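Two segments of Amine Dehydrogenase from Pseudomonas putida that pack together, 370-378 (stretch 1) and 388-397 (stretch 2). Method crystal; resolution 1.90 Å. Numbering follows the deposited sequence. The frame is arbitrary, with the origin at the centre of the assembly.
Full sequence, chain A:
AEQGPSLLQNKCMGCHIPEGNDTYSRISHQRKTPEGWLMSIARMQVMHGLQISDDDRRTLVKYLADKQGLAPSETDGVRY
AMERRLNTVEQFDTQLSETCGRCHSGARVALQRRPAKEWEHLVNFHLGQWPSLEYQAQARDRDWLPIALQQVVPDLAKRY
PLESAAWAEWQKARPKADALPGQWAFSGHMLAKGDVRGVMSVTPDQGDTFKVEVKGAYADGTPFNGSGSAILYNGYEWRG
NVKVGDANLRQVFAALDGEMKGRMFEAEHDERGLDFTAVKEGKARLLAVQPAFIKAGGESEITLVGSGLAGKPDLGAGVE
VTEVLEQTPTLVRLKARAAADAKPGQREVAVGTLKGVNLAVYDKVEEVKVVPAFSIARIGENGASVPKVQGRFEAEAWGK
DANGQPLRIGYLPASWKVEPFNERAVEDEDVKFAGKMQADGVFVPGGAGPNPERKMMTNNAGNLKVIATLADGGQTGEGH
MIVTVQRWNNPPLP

Stretch 1 (370-378) VVPAFSIAR
Stretch 2 (388-397) KVQGRFEAEA

The two stretches run antiparallel but pair in two separate ladders whose registers differ by two residues, and the gap between them is spanned by water and the ring of Phe393. A cis peptide bond precedes Pro372 (phi/psi -76/152, C-gamma endo), directly after the first ladder.

In that ladder Val371 (-121/123) faces Glu394 (-142/148) as a hydrogen-bonded pair, CA to CA 5.2 Å. Val371 N donates to Glu394 O at 2.9 Å, nearly linearly, whereas Glu394 N reaches Val371 O at 2.9 Å with a more bent angle of 140°. Phe393 CA also approaches Val371 O, at 3.4 Å, in a CA-H...O contact. Val370 and Ala395 form the adjoining non-hydrogen-bonded pair, CA to CA 4.8 Å, with side chains on the face opposite that of Val371 and Glu394.

The second ladder is a single bridge, CA to CA 4.7 Å: Arg378 N donates to Val389 O at 3.0 Å, and Val389 N to Arg378 O at 2.9 Å. Val389 (t) points toward stretch 1, its CB 3.6 Å from Arg378 CG. Arg378 starts at chi1 -38° and its end leads away, to partners elsewhere in the structure.

Between the ladders no direct hydrogen bond crosses the stretches; two waters bridge them. One water donates to both Ile376 O and Gln390 O, each at 2.7 Å; another accepts from Arg392 N at 3.1 Å and bonds Ser375 OG (chi1 p) at 3.1 Å.

Phe393 (m, chi2 93°) fills the adjacent space. Its CD2 lies 4.0 Å from Val370 CG1 (chi1 t) and 3.9 Å from Pro372 CD, apolar contacts with the ring, while CE2 lies 3.4 Å from Ser375 OG. At Gly391 (-100/130), an ideal CB would clash with Phe393 CE1, at 3.0 Å.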

# COMPACT_ATOMS: atom_id res chain seq x y z
N VAL A 370 7.70 3.63 25.02
CA VAL A 370 6.66 2.75 24.51
C VAL A 370 7.20 2.02 23.29
O VAL A 370 7.76 2.64 22.38
CB VAL A 370 5.37 3.53 24.14
CG1 VAL A 370 4.37 2.60 23.45
CG2 VAL A 370 4.75 4.13 25.38
N VAL A 371 7.05 0.70 23.29
CA VAL A 371 7.52 -0.15 22.22
C VAL A 371 6.33 -0.92 21.62
O VAL A 371 5.61 -1.61 22.34
CB VAL A 371 8.56 -1.15 22.75
CG1 VAL A 371 8.91 -2.18 21.71
CG2 VAL A 371 9.81 -0.39 23.19
N PRO A 372 6.10 -0.79 20.30
CA PRO A 372 6.87 0.04 19.36
C PRO A 372 6.54 1.53 19.50
O PRO A 372 5.44 1.89 19.90
CB PRO A 372 6.43 -0.51 18.00
CG PRO A 372 5.01 -0.86 18.24
CD PRO A 372 5.07 -1.56 19.58
N ALA A 373 7.51 2.38 19.17
CA ALA A 373 7.33 3.84 19.26
C ALA A 373 6.28 4.32 18.26
O ALA A 373 5.53 5.26 18.54
CB ALA A 373 8.65 4.56 19.04
N PHE A 374 6.26 3.69 17.08
CA PHE A 374 5.31 3.99 16.02
C PHE A 374 4.78 2.68 15.44
O PHE A 374 5.53 1.74 15.21
CB PHE A 374 5.96 4.83 14.91
CG PHE A 374 5.01 5.18 13.79
CD1 PHE A 374 4.03 6.15 13.98
CD2 PHE A 374 5.09 4.54 12.56
CE1 PHE A 374 3.13 6.47 12.96
CE2 PHE A 374 4.20 4.86 11.53
CZ PHE A 374 3.22 5.82 11.73
N SER A 375 3.47 2.61 15.21
CA SER A 375 2.86 1.41 14.66
C SER A 375 1.56 1.69 13.93
O SER A 375 0.97 2.76 14.08
CB SER A 375 2.63 0.37 15.77
OG SER A 375 1.64 0.79 16.68
N ILE A 376 1.10 0.71 13.17
CA ILE A 376 -0.13 0.84 12.40
C ILE A 376 -1.17 -0.21 12.80
O ILE A 376 -0.92 -1.41 12.74
CB ILE A 376 0.15 0.69 10.86
CG1 ILE A 376 1.09 1.79 10.37
CG2 ILE A 376 -1.16 0.66 10.06
CD1 ILE A 376 0.51 3.17 10.46
N ALA A 377 -2.33 0.28 13.22
CA ALA A 377 -3.46 -0.58 13.59
C ALA A 377 -4.44 -0.43 12.42
O ALA A 377 -4.45 0.60 11.75
CB ALA A 377 -4.11 -0.08 14.88
N ARG A 378 -5.23 -1.45 12.13
CA ARG A 378 -6.16 -1.35 11.01
C ARG A 378 -7.56 -1.83 11.35
O ARG A 378 -7.74 -2.81 12.06
CB ARG A 378 -5.63 -2.13 9.80
CG ARG A 378 -4.11 -2.05 9.61
CD ARG A 378 -3.62 -2.82 8.39
NE ARG A 378 -3.87 -2.06 7.19
CZ ARG A 378 -2.94 -1.62 6.35
NH1 ARG A 378 -1.65 -1.88 6.55
NH2 ARG A 378 -3.30 -0.86 5.33
N LYS A 388 -9.17 -7.41 11.89
CA LYS A 388 -8.69 -6.20 12.55
C LYS A 388 -7.21 -6.41 12.86
O LYS A 388 -6.77 -7.52 13.13
CB LYS A 388 -9.43 -5.95 13.86
CG LYS A 388 -10.93 -5.84 13.74
CD LYS A 388 -11.54 -5.44 15.06
CE LYS A 388 -13.05 -5.29 14.96
NZ LYS A 388 -13.62 -4.63 16.17
N VAL A 389 -6.42 -5.34 12.74
CA VAL A 389 -5.00 -5.40 13.05
C VAL A 389 -4.81 -4.59 14.33
O VAL A 389 -5.02 -3.38 14.36
CB VAL A 389 -4.14 -4.81 11.90
CG1 VAL A 389 -2.68 -4.71 12.32
CG2 VAL A 389 -4.26 -5.69 10.66
N GLN A 390 -4.50 -5.31 15.41
CA GLN A 390 -4.30 -4.72 16.72
C GLN A 390 -2.99 -3.96 16.91
O GLN A 390 -2.00 -4.21 16.22
CB GLN A 390 -4.30 -5.80 17.80
CG GLN A 390 -5.52 -6.67 17.91
CD GLN A 390 -5.27 -7.86 18.83
OE1 GLN A 390 -4.13 -8.25 19.07
NE2 GLN A 390 -6.35 -8.44 19.34
N GLY A 391 -3.02 -3.04 17.86
CA GLY A 391 -1.83 -2.32 18.24
C GLY A 391 -1.44 -3.09 19.50
O GLY A 391 -2.30 -3.38 20.33
N ARG A 392 -0.19 -3.52 19.62
CA ARG A 392 0.24 -4.25 20.81
C ARG A 392 1.45 -3.55 21.36
O ARG A 392 2.46 -3.40 20.67
CB ARG A 392 0.54 -5.70 20.46
CG ARG A 392 -0.71 -6.49 20.12
CD ARG A 392 -0.36 -7.91 19.77
NE ARG A 392 -1.51 -8.77 19.94
CZ ARG A 392 -1.77 -9.46 21.05
NH1 ARG A 392 -0.94 -9.39 22.08
NH2 ARG A 392 -2.87 -10.19 21.12
N PHE A 393 1.37 -3.13 22.62
CA PHE A 393 2.45 -2.37 23.19
C PHE A 393 3.07 -2.88 24.46
O PHE A 393 2.48 -3.68 25.19
CB PHE A 393 2.00 -0.92 23.40
CG PHE A 393 1.34 -0.33 22.20
CD1 PHE A 393 -0.05 -0.39 22.06
CD2 PHE A 393 2.09 0.27 21.20
CE1 PHE A 393 -0.67 0.13 20.93
CE2 PHE A 393 1.47 0.80 20.07
CZ PHE A 393 0.09 0.73 19.93
N GLU A 394 4.25 -2.37 24.75
CA GLU A 394 5.00 -2.73 25.93
C GLU A 394 5.67 -1.44 26.45
O GLU A 394 5.95 -0.53 25.67
CB GLU A 394 6.05 -3.77 25.53
CG GLU A 394 6.45 -4.71 26.62
CD GLU A 394 5.49 -5.86 26.81
OE1 GLU A 394 5.38 -6.71 25.90
OE2 GLU A 394 4.87 -5.95 27.89
N ALA A 395 5.84 -1.33 27.76
CA ALA A 395 6.48 -0.15 28.34
C ALA A 395 7.90 -0.50 28.77
O ALA A 395 8.10 -1.29 29.69
CB ALA A 395 5.69 0.37 29.53
N GLU A 396 8.87 0.03 28.04
CA GLU A 396 10.28 -0.22 28.30
C GLU A 396 10.89 0.76 29.31
O GLU A 396 11.02 1.94 29.03
CB GLU A 396 11.05 -0.19 26.99
CG GLU A 396 12.53 -0.36 27.11
CD GLU A 396 13.22 -0.03 25.81
OE1 GLU A 396 13.13 1.14 25.39
OE2 GLU A 396 13.81 -0.93 25.20
N ALA A 397 11.31 0.23 30.45
CA ALA A 397 11.89 1.02 31.54
C ALA A 397 13.39 1.22 31.45
O ALA A 397 14.13 0.31 31.08
CB ALA A 397 11.53 0.40 32.87
O HOH W 1 1.46 -2.20 17.40
O HOH W 2 -0.06 -3.06 14.73